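Side-chain contacts in 4-alpha-glucanotransferase (Aquifex aeolicus, PDB 1TZ7), which belongs to the amylomaltase (D-enzyme) family of glucanotransferases, whose members are built on a (beta/alpha)8 barrel of parallel strands: residues M469-P472 with G473-F476; E414-E418 with E419-R423. One frame throughout, in Å; residues are numbered along the deposited sequence.

Both are surface contacts in the last third of the chain, and contact 2 comes first along it. It spans the connection between helix 409-414 and helix 418-428, between barrel strands 397-400 and 452-456; contact 1 is a turn in the long loop between helix 457-460 and helix 491-500. Their centres lie about 23 Å apart and their nearest atoms about 8 Å, so they do not touch. Contact 2 is peripheral, its centre about 31 Å from the centre of the chain, that of contact 1 about 15 Å. Asn-465, upstream of contact 1 in the same loop, meets the side chain of Glu-414, and Asn-470 is hydrogen-bonded to Asp-405, ahead of helix 409-414.

Contact 1 of 2, residues M469-P472 with G473-F476; sequences MNYP and GRPF
Tyr-471 and Arg-474 carry this contact: the guanidinium of Arg-474 lies flat over one face of the tyrosine ring. The evidence for a true stack is twofold. The two planes are only 9° from parallel, and Tyr-471 CE2 lies over the centre of the guanidinium, 3.4 Å from Arg-474 CZ. Arg-474 CZ also stands 3.7 Å from the centroid of the Tyr-471 ring, over its face, which makes the stack a cation-pi interaction. Arg-474 NH2 reaches toward the phenol end, 3.6 Å from Tyr-471 CZ, while the methylene Arg-474 CD sits at the other end, 3.7 Å from Tyr-471 CG, and adds a CH-pi contact. The arginine chain, extended from CG to NE, therefore runs over the ring roughly from CG to CZ, with NE above its centre. Arg-468 makes a further cation-pi contact with this tyrosine.

The backbone brings the pair together. Arg-474 N donates to Tyr-471 O over 3.2 Å, a bond clearly bent at the hydrogen, and Pro-472 and Gly-473 form the corner between them. This bond closes a beta turn; psi of Pro-472 (141°) and the positive phi of Gly-473 (99°) place it near type II, though psi of Gly-473 departs from the ideal. Its corner is at the surface, in the long loop between helices 457-460 and 491-500, and the cation-pi stack joins its first and fourth residues.

Contact 2 of 2, residues E414-E418 with E419-R423; sequences ENLGE and ESRKR
Leu-416 and Gly-417 meet Ser-420 and Arg-421 at the N-terminus of helix 418-428, where Gly-417 is the N-cap, a contact like a hydrophobic staple spans the cap, and the chain has just left helix 409-414. The segments thus form a tight helix-to-helix connection on the outside of the barrel fold.

Backbone bonds start the new helix. Arg-421 N donates to Gly-417 O over 3.0 Å at an N-H...O angle of 161°, a nearly straight i to i+4 bond, and Lys-422 N continues the pattern onto Glu-418 O.

Apolar contact comes from the buried Leu-416. With CG anti to the backbone N (chi1 -169°), its branches lie alongside the first turn: Leu-416 CD1 is 3.6 Å from Ser-420 CB, and CD2 is 4.0 Å from Arg-421 CG. The second pair is the staple-like one, joining the residue before the N-cap to the fourth after it, though here an arginine methylene supplies the helix side. Tyr-382 also packs on Leu-416.

Among polar contacts, Arg-421 folds back over the connection. Arg-421 NE makes a weak, bent bond of 3.4 Å to Leu-416 O, whereas NH2 is hydrogen-bonded to Phe-413 O near the end of the preceding helix; Phe-413 adds a cation-pi contact. The guanidinium of Arg-421, carried by helix 418-428, thus links back to helix 409-414 and to the connection.

Charge pairing is looser. Arg-423 NH2 forms a long salt bridge with Glu-419 OE1 (3.6 Å), along the helix. Glu-418, bent at chi2, crosses Arg-421 with its carboxylate plane turned 53° from the guanidinium. Glu-418 OE2 is 4.3 Å from Arg-421 NE, with no N-H aimed at it. Instead, Glu-418 OE2 touches the methylene Arg-421 CD at 3.7 Å.

Contact 1 of 2, residues M469-P472 with G473-F476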
# COMPACT_ATOMS: atom_id res chain seq x y z
N MET A 469 12.27 2.42 -5.00
CA MET A 469 11.24 3.03 -4.17
C MET A 469 11.58 2.87 -2.69
O MET A 469 11.61 3.84 -1.95
CB MET A 469 9.87 2.41 -4.48
CG MET A 469 8.70 3.17 -3.88
SD MET A 469 8.60 4.90 -4.46
CE MET A 469 6.83 5.22 -4.25
N ASN A 470 11.84 1.63 -2.27
CA ASN A 470 12.13 1.35 -0.84
C ASN A 470 13.25 0.35 -0.64
O ASN A 470 13.37 -0.63 -1.39
CB ASN A 470 10.86 0.85 -0.13
CG ASN A 470 11.11 0.52 1.34
OD1 ASN A 470 11.56 1.37 2.11
ND2 ASN A 470 10.80 -0.71 1.74
N TYR A 471 14.06 0.60 0.38
CA TYR A 471 15.13 -0.30 0.80
C TYR A 471 14.82 -0.81 2.21
O TYR A 471 15.05 -0.11 3.19
CB TYR A 471 16.47 0.47 0.80
CG TYR A 471 17.71 -0.40 0.66
CD1 TYR A 471 17.92 -1.51 1.50
CD2 TYR A 471 18.69 -0.11 -0.29
CE1 TYR A 471 19.06 -2.30 1.38
CE2 TYR A 471 19.84 -0.90 -0.41
CZ TYR A 471 20.01 -1.99 0.42
OH TYR A 471 21.14 -2.78 0.30
N PRO A 472 14.27 -2.02 2.31
CA PRO A 472 13.87 -2.58 3.61
C PRO A 472 15.03 -2.62 4.60
O PRO A 472 16.16 -2.93 4.21
CB PRO A 472 13.41 -4.00 3.26
CG PRO A 472 13.06 -3.96 1.83
CD PRO A 472 13.98 -2.95 1.20
N GLY A 473 14.74 -2.31 5.86
CA GLY A 473 15.78 -2.20 6.87
C GLY A 473 16.18 -0.75 7.13
O GLY A 473 16.29 -0.33 8.28
N ARG A 474 16.39 -0.00 6.04
CA ARG A 474 16.75 1.41 6.15
C ARG A 474 15.50 2.25 6.47
O ARG A 474 14.49 2.13 5.80
CB ARG A 474 17.39 1.91 4.85
CG ARG A 474 18.69 1.20 4.51
CD ARG A 474 19.35 1.69 3.24
NE ARG A 474 20.57 0.93 2.95
CZ ARG A 474 21.36 1.15 1.89
NH1 ARG A 474 21.06 2.10 1.02
NH2 ARG A 474 22.44 0.40 1.72
N PRO A 475 15.59 3.09 7.50
CA PRO A 475 14.43 3.83 8.00
C PRO A 475 14.03 5.02 7.11
O PRO A 475 12.85 5.31 7.00
CB PRO A 475 14.90 4.32 9.38
CG PRO A 475 16.39 4.42 9.27
CD PRO A 475 16.82 3.39 8.27
N PHE A 476 15.02 5.68 6.50
CA PHE A 476 14.79 6.97 5.83
C PHE A 476 15.31 6.97 4.39
O PHE A 476 16.16 6.16 4.02
CB PHE A 476 15.46 8.10 6.63
CG PHE A 476 15.00 8.18 8.06
CD1 PHE A 476 13.66 8.36 8.37
CD2 PHE A 476 15.92 8.07 9.11
CE1 PHE A 476 13.23 8.43 9.70
CE2 PHE A 476 15.49 8.14 10.44
CZ PHE A 476 14.15 8.32 10.73

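Contact 2 of 2, residues E414-E418 with E419-R423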
# COMPACT_ATOMS: atom_id res chain seq x y z
N GLU A 414 22.78 -4.76 -12.56
CA GLU A 414 24.08 -4.11 -12.43
C GLU A 414 24.92 -4.79 -11.35
O GLU A 414 26.12 -4.98 -11.52
CB GLU A 414 23.91 -2.62 -12.11
CG GLU A 414 25.23 -1.86 -11.95
CD GLU A 414 25.04 -0.38 -11.68
OE1 GLU A 414 25.95 0.41 -12.00
OE2 GLU A 414 23.97 -0.01 -11.15
N ASN A 415 24.27 -5.16 -10.24
CA ASN A 415 24.97 -5.72 -9.08
C ASN A 415 24.83 -7.24 -8.99
O ASN A 415 25.19 -7.84 -7.98
CB ASN A 415 24.45 -5.08 -7.79
CG ASN A 415 24.71 -3.59 -7.72
OD1 ASN A 415 25.81 -3.14 -8.03
ND2 ASN A 415 23.71 -2.83 -7.32
N LEU A 416 24.29 -7.86 -10.04
CA LEU A 416 24.05 -9.29 -10.03
C LEU A 416 25.36 -10.07 -10.17
O LEU A 416 26.19 -9.75 -11.03
CB LEU A 416 23.09 -9.67 -11.16
CG LEU A 416 22.52 -11.10 -11.13
CD1 LEU A 416 21.70 -11.33 -9.86
CD2 LEU A 416 21.68 -11.36 -12.37
N GLY A 417 25.55 -11.07 -9.31
CA GLY A 417 26.79 -11.86 -9.31
C GLY A 417 26.94 -12.69 -10.58
O GLY A 417 25.96 -12.97 -11.27
N GLU A 418 28.18 -13.08 -10.88
CA GLU A 418 28.49 -13.75 -12.14
C GLU A 418 27.69 -15.05 -12.33
O GLU A 418 27.30 -15.39 -13.45
CB GLU A 418 30.00 -14.06 -12.23
CG GLU A 418 30.84 -12.93 -12.85
CD GLU A 418 30.16 -12.26 -14.03
OE1 GLU A 418 29.92 -12.93 -15.05
OE2 GLU A 418 29.86 -11.05 -13.93
N GLU A 419 27.45 -15.77 -11.24
CA GLU A 419 26.80 -17.08 -11.31
C GLU A 419 25.31 -16.93 -11.64
O GLU A 419 24.77 -17.72 -12.41
CB GLU A 419 26.96 -17.83 -9.99
CG GLU A 419 27.16 -19.33 -10.16
CD GLU A 419 27.37 -20.05 -8.84
OE1 GLU A 419 26.37 -20.42 -8.19
OE2 GLU A 419 28.54 -20.24 -8.45
N SER A 420 24.67 -15.93 -11.05
CA SER A 420 23.27 -15.67 -11.31
C SER A 420 23.07 -15.08 -12.71
O SER A 420 22.06 -15.33 -13.35
CB SER A 420 22.71 -14.73 -10.25
OG SER A 420 22.72 -15.35 -8.97
N ARG A 421 24.04 -14.30 -13.17
CA ARG A 421 24.06 -13.81 -14.54
C ARG A 421 24.11 -14.97 -15.53
O ARG A 421 23.43 -14.96 -16.55
CB ARG A 421 25.28 -12.90 -14.77
CG ARG A 421 25.05 -11.44 -14.43
CD ARG A 421 26.26 -10.54 -14.74
NE ARG A 421 26.04 -9.15 -14.33
CZ ARG A 421 26.44 -8.08 -15.03
NH1 ARG A 421 27.08 -8.23 -16.19
NH2 ARG A 421 26.20 -6.86 -14.57
N LYS A 422 24.93 -15.97 -15.22
CA LYS A 422 25.08 -17.14 -16.09
C LYS A 422 23.76 -17.87 -16.24
O LYS A 422 23.37 -18.26 -17.34
CB LYS A 422 26.13 -18.09 -15.52
CG LYS A 422 26.52 -19.22 -16.46
CD LYS A 422 27.82 -19.91 -16.00
CE LYS A 422 27.87 -21.36 -16.47
NZ LYS A 422 29.26 -21.87 -16.57
N ARG A 423 23.06 -18.05 -15.12
CA ARG A 423 21.77 -18.71 -15.11
C ARG A 423 20.74 -17.94 -15.95
O ARG A 423 19.92 -18.53 -16.64
CB ARG A 423 21.27 -18.82 -13.67
CG ARG A 423 21.84 -20.01 -12.87
CD ARG A 423 21.02 -20.31 -11.74
NE ARG A 423 21.53 -20.40 -10.37
CZ ARG A 423 22.67 -20.00 -9.80
NH1 ARG A 423 23.59 -19.23 -10.34
NH2 ARG A 423 22.79 -20.33 -8.55